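Local structure of putative protein-disulfide isomerase (Pseudomonas syringae pv. tomato, 3GN3) at residues A[24-37]-A[84-98]. The protein is a putative protein-disulfide isomerase of the DsbA family, which probably acts in thiol-disulfide exchange. Numbering follows the deposited sequence.
Sequences PTCPFSVKAFFKLD and KAVMTAVASHREEFE
The ring of F33 turns its edge to T88, whose OG1 lies in the ring plane 3.6 Å from CZ, while M87 CB and A91 CB meet the same ring obliquely. Together with K84 these residues form the hole on helix 84-92 that receives F33 as a knob; M87 SD, 5.1 Å from the F33 ring centroid and well off its normal, adds an oblique Met-aromatic contact. F33 CD2 in turn sits over the centre of one face of the F34 ring, whose edge meets T88 CG2 and S92 OG and whose CE2 touches A91 CB at 3.7 Å. The R94 guanidinium carries P27 CD over one face, offset toward the rim, and offers its edge to the backbone of T25. There NH1 donates to T25 O (2.9 Å, N-H...O 156°), close to the guanidinium plane but tilted from that of the carbonyl. The bend at chi3 (59°) turns the guanidinium toward T25 O and P27; CD, before the bend, rests on V30 CG2.

Helices 27-33 and 84-92 cross at -127°, and the small A91 lets V30 and the two phenylalanines close in. Deeper down, V90 CG1 touches both P24 O and T25 CG2, the latter 3.6 Å from V90 CG1, and a water donates to both P24 O and M87 O. T25 OG1 is hydrogen-bonded to E23 OE2 and H60 ND1. At the far end D37 OD1 and K84 NZ form a long salt bridge of 3.9 Å.

C26 caps helix 27-33, its SG accepting from S29 N. C26-P27-F28-S29, following strand 16-22, probably occupies the CXXC position of DsbA-like thioredoxin folds, with S29 replacing the second cysteine, and helix 84-92 belonging to the helical insertion. Apolar packing thus joins the two elements, while R94 engages the carbonyl of the loop residue just before C26.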
ATOM      1  N   PRO A  24     -15.822 -14.292  -3.140  1.00 34.78           N
ATOM      2  CA  PRO A  24     -16.707 -15.484  -3.083  1.00 35.04           C
ATOM      3  C   PRO A  24     -17.247 -15.986  -4.424  1.00 34.87           C
ATOM      4  O   PRO A  24     -17.592 -17.173  -4.532  1.00 35.11           O
ATOM      5  CB  PRO A  24     -17.878 -15.031  -2.197  1.00 35.19           C
ATOM      6  CG  PRO A  24     -17.387 -13.765  -1.511  1.00 35.55           C
ATOM      7  CD  PRO A  24     -16.397 -13.137  -2.430  1.00 34.66           C
ATOM      8  N   THR A  25     -17.320 -15.115  -5.428  1.00 34.52           N
ATOM      9  CA  THR A  25     -17.818 -15.525  -6.746  1.00 34.43           C
ATOM     10  C   THR A  25     -16.735 -15.542  -7.824  1.00 34.37           C
ATOM     11  O   THR A  25     -17.044 -15.504  -9.022  1.00 34.69           O
ATOM     12  CB  THR A  25     -18.999 -14.637  -7.245  1.00 34.41           C
ATOM     13  OG1 THR A  25     -18.573 -13.271  -7.357  1.00 34.72           O
ATOM     14  CG2 THR A  25     -20.177 -14.722  -6.310  1.00 33.73           C
ATOM     15  N   CYS A  26     -15.473 -15.580  -7.412  1.00 34.12           N
ATOM     16  CA  CYS A  26     -14.366 -15.588  -8.370  1.00 33.82           C
ATOM     17  C   CYS A  26     -13.894 -17.023  -8.609  1.00 33.50           C
ATOM     18  O   CYS A  26     -13.653 -17.761  -7.664  1.00 33.12           O
ATOM     19  CB  CYS A  26     -13.244 -14.683  -7.870  1.00 33.80           C
ATOM     20  SG  CYS A  26     -11.529 -15.138  -8.331  1.00 35.48           S
ATOM     21  N   PRO A  27     -13.764 -17.428  -9.882  1.00 33.75           N
ATOM     22  CA  PRO A  27     -13.448 -18.841 -10.199  1.00 33.67           C
ATOM     23  C   PRO A  27     -12.149 -19.340  -9.546  1.00 34.08           C
ATOM     24  O   PRO A  27     -12.102 -20.474  -9.027  1.00 34.32           O
ATOM     25  CB  PRO A  27     -13.331 -18.856 -11.732  1.00 33.17           C
ATOM     26  CG  PRO A  27     -13.180 -17.419 -12.146  1.00 33.41           C
ATOM     27  CD  PRO A  27     -13.880 -16.593 -11.097  1.00 33.85           C
ATOM     28  N   PHE A  28     -11.119 -18.492  -9.549  1.00 34.07           N
ATOM     29  CA  PHE A  28      -9.820 -18.848  -8.980  1.00 33.79           C
ATOM     30  C   PHE A  28      -9.906 -18.917  -7.477  1.00 33.74           C
ATOM     31  O   PHE A  28      -9.261 -19.780  -6.848  1.00 33.54           O
ATOM     32  CB  PHE A  28      -8.742 -17.856  -9.434  1.00 33.96           C
ATOM     33  CG  PHE A  28      -8.724 -17.638 -10.923  1.00 34.46           C
ATOM     34  CD1 PHE A  28      -8.167 -18.601 -11.774  1.00 36.11           C
ATOM     35  CD2 PHE A  28      -9.296 -16.495 -11.477  1.00 35.10           C
ATOM     36  CE1 PHE A  28      -8.161 -18.419 -13.179  1.00 36.91           C
ATOM     37  CE2 PHE A  28      -9.300 -16.290 -12.867  1.00 37.01           C
ATOM     38  CZ  PHE A  28      -8.727 -17.267 -13.725  1.00 36.80           C
ATOM     39  N   SER A  29     -10.708 -18.009  -6.904  1.00 33.72           N
ATOM     40  CA  SER A  29     -10.951 -17.987  -5.463  1.00 33.80           C
ATOM     41  C   SER A  29     -11.621 -19.271  -5.007  1.00 33.43           C
ATOM     42  O   SER A  29     -11.160 -19.892  -4.059  1.00 33.63           O
ATOM     43  CB  SER A  29     -11.778 -16.771  -5.049  1.00 34.14           C
ATOM     44  OG  SER A  29     -11.017 -15.583  -5.160  1.00 35.83           O
ATOM     45  N   VAL A  30     -12.683 -19.666  -5.706  1.00 33.59           N
ATOM     46  CA  VAL A  30     -13.410 -20.925  -5.472  1.00 34.03           C
ATOM     47  C   VAL A  30     -12.462 -22.143  -5.474  1.00 34.66           C
ATOM     48  O   VAL A  30     -12.452 -22.945  -4.533  1.00 34.66           O
ATOM     49  CB  VAL A  30     -14.554 -21.100  -6.526  1.00 34.08           C
ATOM     50  CG1 VAL A  30     -15.108 -22.524  -6.520  1.00 33.59           C
ATOM     51  CG2 VAL A  30     -15.662 -20.069  -6.289  1.00 32.47           C
ATOM     52  N   LYS A  31     -11.651 -22.246  -6.524  1.00 35.10           N
ATOM     53  CA  LYS A  31     -10.615 -23.259  -6.627  1.00 35.62           C
ATOM     54  C   LYS A  31      -9.728 -23.285  -5.358  1.00 35.65           C
ATOM     55  O   LYS A  31      -9.551 -24.341  -4.737  1.00 35.80           O
ATOM     56  CB  LYS A  31      -9.811 -22.994  -7.892  1.00 35.95           C
ATOM     57  CG  LYS A  31      -8.989 -24.135  -8.400  1.00 38.97           C
ATOM     58  CD  LYS A  31      -9.081 -24.136  -9.932  1.00 45.41           C
ATOM     59  CE  LYS A  31      -7.761 -24.487 -10.599  1.00 49.31           C
ATOM     60  NZ  LYS A  31      -6.799 -23.313 -10.535  1.00 52.96           N
ATOM     61  N   ALA A  32      -9.196 -22.134  -4.945  1.00 35.45           N
ATOM     62  CA  ALA A  32      -8.381 -22.089  -3.722  1.00 35.24           C
ATOM     63  C   ALA A  32      -9.211 -22.412  -2.477  1.00 35.26           C
ATOM     64  O   ALA A  32      -8.722 -23.060  -1.536  1.00 35.14           O
ATOM     65  CB  ALA A  32      -7.673 -20.726  -3.572  1.00 34.80           C
ATOM     66  N   PHE A  33     -10.470 -21.973  -2.481  1.00 35.16           N
ATOM     67  CA  PHE A  33     -11.350 -22.171  -1.336  1.00 35.84           C
ATOM     68  C   PHE A  33     -11.526 -23.664  -1.044  1.00 36.08           C
ATOM     69  O   PHE A  33     -11.310 -24.119   0.081  1.00 35.72           O
ATOM     70  CB  PHE A  33     -12.711 -21.498  -1.579  1.00 35.90           C
ATOM     71  CG  PHE A  33     -13.739 -21.821  -0.534  1.00 35.42           C
ATOM     72  CD1 PHE A  33     -13.644 -21.276   0.742  1.00 34.65           C
ATOM     73  CD2 PHE A  33     -14.789 -22.698  -0.823  1.00 35.68           C
ATOM     74  CE1 PHE A  33     -14.596 -21.573   1.716  1.00 35.50           C
ATOM     75  CE2 PHE A  33     -15.759 -23.002   0.149  1.00 36.13           C
ATOM     76  CZ  PHE A  33     -15.661 -22.443   1.419  1.00 35.23           C
ATOM     77  N   PHE A  34     -11.909 -24.410  -2.074  1.00 36.59           N
ATOM     78  CA  PHE A  34     -12.011 -25.863  -1.985  1.00 37.56           C
ATOM     79  C   PHE A  34     -10.696 -26.622  -1.694  1.00 38.16           C
ATOM     80  O   PHE A  34     -10.715 -27.842  -1.595  1.00 39.27           O
ATOM     81  CB  PHE A  34     -12.711 -26.442  -3.226  1.00 37.28           C
ATOM     82  CG  PHE A  34     -14.199 -26.176  -3.266  1.00 37.40           C
ATOM     83  CD1 PHE A  34     -15.033 -26.591  -2.217  1.00 38.52           C
ATOM     84  CD2 PHE A  34     -14.775 -25.529  -4.353  1.00 36.61           C
ATOM     85  CE1 PHE A  34     -16.419 -26.345  -2.246  1.00 37.96           C
ATOM     86  CE2 PHE A  34     -16.161 -25.282  -4.390  1.00 37.40           C
ATOM     87  CZ  PHE A  34     -16.980 -25.696  -3.330  1.00 37.00           C
ATOM     88  N   LYS A  35      -9.572 -25.923  -1.519  1.00 38.06           N
ATOM     89  CA  LYS A  35      -8.325 -26.588  -1.145  1.00 37.35           C
ATOM     90  C   LYS A  35      -7.940 -26.307   0.299  1.00 37.91           C
ATOM     91  O   LYS A  35      -6.952 -26.857   0.802  1.00 38.64           O
ATOM     92  CB  LYS A  35      -7.181 -26.181  -2.075  1.00 37.19           C
ATOM     93  CG  LYS A  35      -7.289 -26.732  -3.499  1.00 36.09           C
ATOM     94  CD  LYS A  35      -5.971 -26.546  -4.265  1.00 35.31           C
ATOM     95  CE  LYS A  35      -6.198 -26.664  -5.754  1.00 35.77           C
ATOM     96  NZ  LYS A  35      -4.984 -26.325  -6.541  1.00 34.79           N
ATOM     97  N   LEU A  36      -8.703 -25.469   0.989  1.00 37.89           N
ATOM     98  CA  LEU A  36      -8.292 -25.074   2.330  1.00 38.37           C
ATOM     99  C   LEU A  36      -8.426 -26.189   3.372  1.00 38.95           C
ATOM    100  O   LEU A  36      -7.645 -26.241   4.328  1.00 38.09           O
ATOM    101  CB  LEU A  36      -8.965 -23.769   2.771  1.00 37.99           C
ATOM    102  CG  LEU A  36      -8.615 -22.522   1.941  1.00 38.92           C
ATOM    103  CD1 LEU A  36      -9.542 -21.368   2.323  1.00 39.08           C
ATOM    104  CD2 LEU A  36      -7.131 -22.114   2.069  1.00 37.11           C
ATOM    105  N   ASP A  37      -9.394 -27.094   3.177  1.00 40.33           N
ATOM    106  CA  ASP A  37      -9.521 -28.281   4.047  1.00 41.64           C
ATOM    107  C   ASP A  37      -8.276 -29.161   3.956  1.00 41.22           C
ATOM    108  O   ASP A  37      -7.671 -29.454   4.985  1.00 40.70           O
ATOM    109  CB  ASP A  37     -10.781 -29.098   3.748  1.00 42.72           C
ATOM    110  CG  ASP A  37     -12.049 -28.487   4.352  1.00 46.26           C
ATOM    111  OD1 ASP A  37     -13.163 -28.885   3.929  1.00 50.92           O
ATOM    112  OD2 ASP A  37     -11.956 -27.612   5.242  1.00 50.45           O
ATOM    113  N   LYS A  84     -18.838 -20.398   6.469  1.00 37.55           N
ATOM    114  CA  LYS A  84     -18.251 -21.374   5.561  1.00 37.83           C
ATOM    115  C   LYS A  84     -19.339 -22.068   4.722  1.00 36.88           C
ATOM    116  O   LYS A  84     -19.194 -22.213   3.499  1.00 37.04           O
ATOM    117  CB  LYS A  84     -17.388 -22.366   6.333  1.00 38.62           C
ATOM    118  CG  LYS A  84     -16.643 -23.353   5.454  1.00 41.69           C
ATOM    119  CD  LYS A  84     -16.256 -24.606   6.255  1.00 46.95           C
ATOM    120  CE  LYS A  84     -15.754 -25.729   5.328  1.00 49.10           C
ATOM    121  NZ  LYS A  84     -15.956 -27.057   5.968  1.00 51.07           N
ATOM    122  N   ALA A  85     -20.440 -22.450   5.366  1.00 35.48           N
ATOM    123  CA  ALA A  85     -21.615 -22.957   4.653  1.00 34.64           C
ATOM    124  C   ALA A  85     -22.060 -22.008   3.523  1.00 34.60           C
ATOM    125  O   ALA A  85     -22.267 -22.447   2.368  1.00 34.84           O
ATOM    126  CB  ALA A  85     -22.746 -23.218   5.622  1.00 34.04           C
ATOM    127  N   VAL A  86     -22.179 -20.709   3.836  1.00 33.86           N
ATOM    128  CA  VAL A  86     -22.562 -19.707   2.818  1.00 33.26           C
ATOM    129  C   VAL A  86     -21.540 -19.605   1.670  1.00 32.45           C
ATOM    130  O   VAL A  86     -21.939 -19.602   0.489  1.00 32.40           O
ATOM    131  CB  VAL A  86     -22.888 -18.282   3.412  1.00 33.58           C
ATOM    132  CG1 VAL A  86     -23.041 -17.241   2.273  1.00 32.50           C
ATOM    133  CG2 VAL A  86     -24.153 -18.324   4.293  1.00 32.75           C
ATOM    134  N   MET A  87     -20.246 -19.527   2.011  1.00 31.68           N
ATOM    135  CA  MET A  87     -19.168 -19.525   0.978  1.00 31.34           C
ATOM    136  C   MET A  87     -19.250 -20.781   0.098  1.00 31.63           C
ATOM    137  O   MET A  87     -19.211 -20.679  -1.128  1.00 31.41           O
ATOM    138  CB  MET A  87     -17.766 -19.348   1.577  1.00 30.65           C
ATOM    139  CG  MET A  87     -17.540 -17.967   2.185  1.00 28.68           C
ATOM    140  SD  MET A  87     -15.818 -17.592   2.505  1.00 23.45           S
ATOM    141  CE  MET A  87     -15.681 -17.781   4.224  1.00 25.99           C
ATOM    142  N   THR A  88     -19.429 -21.946   0.732  1.00 31.76           N
ATOM    143  CA  THR A  88     -19.588 -23.209   0.004  1.00 31.88           C
ATOM    144  C   THR A  88     -20.787 -23.187  -0.941  1.00 32.70           C
ATOM    145  O   THR A  88     -20.683 -23.631  -2.089  1.00 33.26           O
ATOM    146  CB  THR A  88     -19.731 -24.423   0.953  1.00 31.94           C
ATOM    147  OG1 THR A  88     -18.629 -24.456   1.873  1.00 31.07           O
ATOM    148  CG2 THR A  88     -19.809 -25.734   0.148  1.00 29.61           C
ATOM    149  N   ALA A  89     -21.927 -22.677  -0.469  1.00 33.17           N
ATOM    150  CA  ALA A  89     -23.125 -22.629  -1.323  1.00 33.55           C
ATOM    151  C   ALA A  89     -22.918 -21.715  -2.535  1.00 33.90           C
ATOM    152  O   ALA A  89     -23.315 -22.063  -3.666  1.00 34.45           O
ATOM    153  CB  ALA A  89     -24.360 -22.225  -0.515  1.00 33.35           C
ATOM    154  N   VAL A  90     -22.280 -20.561  -2.308  1.00 33.92           N
ATOM    155  CA  VAL A  90     -21.965 -19.630  -3.409  1.00 33.90           C
ATOM    156  C   VAL A  90     -20.946 -20.276  -4.358  1.00 34.14           C
ATOM    157  O   VAL A  90     -21.168 -20.352  -5.572  1.00 33.54           O
ATOM    158  CB  VAL A  90     -21.484 -18.232  -2.882  1.00 33.77           C
ATOM    159  CG1 VAL A  90     -20.981 -17.355  -4.021  1.00 32.79           C
ATOM    160  CG2 VAL A  90     -22.612 -17.522  -2.137  1.00 33.22           C
ATOM    161  N   ALA A  91     -19.853 -20.775  -3.783  1.00 34.79           N
ATOM    162  CA  ALA A  91     -18.800 -21.461  -4.541  1.00 35.52           C
ATOM    163  C   ALA A  91     -19.330 -22.578  -5.458  1.00 36.29           C
ATOM    164  O   ALA A  91     -19.000 -22.600  -6.647  1.00 36.38           O
ATOM    165  CB  ALA A  91     -17.734 -21.983  -3.602  1.00 35.05           C
ATOM    166  N   SER A  92     -20.164 -23.473  -4.913  1.00 37.04           N
ATOM    167  CA  SER A  92     -20.782 -24.570  -5.686  1.00 38.22           C
ATOM    168  C   SER A  92     -21.672 -24.124  -6.827  1.00 38.79           C
ATOM    169  O   SER A  92     -21.789 -24.821  -7.825  1.00 38.75           O
ATOM    170  CB  SER A  92     -21.631 -25.440  -4.785  1.00 38.30           C
ATOM    171  OG  SER A  92     -20.871 -25.891  -3.693  1.00 40.75           O
ATOM    172  N   HIS A  93     -22.333 -22.985  -6.660  1.00 39.84           N
ATOM    173  CA  HIS A  93     -23.203 -22.435  -7.698  1.00 40.69           C
ATOM    174  C   HIS A  93     -22.667 -21.070  -8.147  1.00 41.20           C
ATOM    175  O   HIS A  93     -23.432 -20.117  -8.319  1.00 41.54           O
ATOM    176  CB  HIS A  93     -24.624 -22.291  -7.155  1.00 40.68           C
ATOM    177  CG  HIS A  93     -25.228 -23.577  -6.682  1.00 42.05           C
ATOM    178  ND1 HIS A  93     -25.102 -24.025  -5.382  1.00 41.71           N
ATOM    179  CD2 HIS A  93     -25.968 -24.508  -7.335  1.00 41.15           C
ATOM    180  CE1 HIS A  93     -25.749 -25.170  -5.255  1.00 41.72           C
ATOM    181  NE2 HIS A  93     -26.284 -25.483  -6.423  1.00 42.13           N
ATOM    182  N   ARG A  94     -21.350 -20.988  -8.327  1.00 41.70           N
ATOM    183  CA  ARG A  94     -20.668 -19.727  -8.573  1.00 42.47           C
ATOM    184  C   ARG A  94     -21.311 -18.952  -9.707  1.00 43.42           C
ATOM    185  O   ARG A  94     -21.693 -17.776  -9.562  1.00 43.26           O
ATOM    186  CB  ARG A  94     -19.189 -19.965  -8.867  1.00 41.96           C
ATOM    187  CG  ARG A  94     -18.372 -18.712  -8.745  1.00 41.50           C
ATOM    188  CD  ARG A  94     -17.083 -18.805  -9.505  1.00 40.59           C
ATOM    189  NE  ARG A  94     -17.324 -19.047 -10.922  1.00 41.52           N
ATOM    190  CZ  ARG A  94     -17.674 -18.116 -11.801  1.00 40.45           C
ATOM    191  NH1 ARG A  94     -17.831 -16.859 -11.427  1.00 41.03           N
ATOM    192  NH2 ARG A  94     -17.878 -18.450 -13.056  1.00 40.07           N
ATOM    193  N   GLU A  95     -21.466 -19.631 -10.828  1.00 44.35           N
ATOM    194  CA  GLU A  95     -21.976 -18.996 -12.004  1.00 45.93           C
ATOM    195  C   GLU A  95     -23.315 -18.300 -11.762  1.00 46.23           C
ATOM    196  O   GLU A  95     -23.571 -17.244 -12.323  1.00 46.93           O
ATOM    197  CB  GLU A  95     -22.097 -20.020 -13.088  1.00 46.38           C
ATOM    198  CG  GLU A  95     -22.155 -19.406 -14.433  1.00 51.18           C
ATOM    199  CD  GLU A  95     -21.829 -20.414 -15.496  1.00 57.97           C
ATOM    200  OE1 GLU A  95     -20.759 -20.245 -16.129  1.00 60.73           O
ATOM    201  OE2 GLU A  95     -22.621 -21.383 -15.674  1.00 60.14           O
ATOM    202  N   GLU A  96     -24.159 -18.884 -10.916  1.00 46.50           N
ATOM    203  CA  GLU A  96     -25.486 -18.333 -10.642  1.00 46.41           C
ATOM    204  C   GLU A  96     -25.457 -17.061  -9.808  1.00 45.81           C
ATOM    205  O   GLU A  96     -26.483 -16.417  -9.626  1.00 45.65           O
ATOM    206  CB  GLU A  96     -26.326 -19.345  -9.883  1.00 46.64           C
ATOM    207  CG  GLU A  96     -26.858 -20.505 -10.691  1.00 48.63           C
ATOM    208  CD  GLU A  96     -27.315 -21.621  -9.757  1.00 51.48           C
ATOM    209  OE1 GLU A  96     -28.248 -21.377  -8.949  1.00 50.23           O
ATOM    210  OE2 GLU A  96     -26.708 -22.722  -9.810  1.00 54.03           O
ATOM    211  N   PHE A  97     -24.302 -16.734  -9.249  1.00 45.18           N
ATOM    212  CA  PHE A  97     -24.174 -15.528  -8.454  1.00 44.40           C
ATOM    213  C   PHE A  97     -23.235 -14.529  -9.146  1.00 44.30           C
ATOM    214  O   PHE A  97     -22.644 -13.670  -8.496  1.00 44.20           O
ATOM    215  CB  PHE A  97     -23.651 -15.872  -7.070  1.00 44.06           C
ATOM    216  CG  PHE A  97     -24.606 -16.663  -6.230  1.00 43.85           C
ATOM    217  CD1 PHE A  97     -25.662 -16.030  -5.566  1.00 42.86           C
ATOM    218  CD2 PHE A  97     -24.430 -18.044  -6.063  1.00 44.17           C
ATOM    219  CE1 PHE A  97     -26.545 -16.754  -4.764  1.00 42.45           C
ATOM    220  CE2 PHE A  97     -25.296 -18.786  -5.260  1.00 43.43           C
ATOM    221  CZ  PHE A  97     -26.361 -18.137  -4.603  1.00 42.96           C
ATOM    222  N   GLU A  98     -23.082 -14.652 -10.464  1.00 43.97           N
ATOM    223  CA  GLU A  98     -22.222 -13.739 -11.200  1.00 43.46           C
ATOM    224  C   GLU A  98     -22.895 -13.283 -12.485  1.00 43.01           C
ATOM    225  O   GLU A  98     -24.109 -13.486 -12.650  1.00 43.06           O
ATOM    226  CB  GLU A  98     -20.839 -14.348 -11.435  1.00 43.66           C
ATOM    227  CG  GLU A  98     -19.690 -13.488 -10.866  1.00 45.06           C
ATOM    228  CD  GLU A  98     -19.622 -12.056 -11.471  1.00 47.12           C
ATOM    229  OE1 GLU A  98     -20.340 -11.130 -11.003  1.00 46.56           O
ATOM    230  OE2 GLU A  98     -18.824 -11.858 -12.407  1.00 47.53           O
TER
HETATM  231  O   HOH W   1     -17.835 -18.396  -2.212  1.00 34.33           O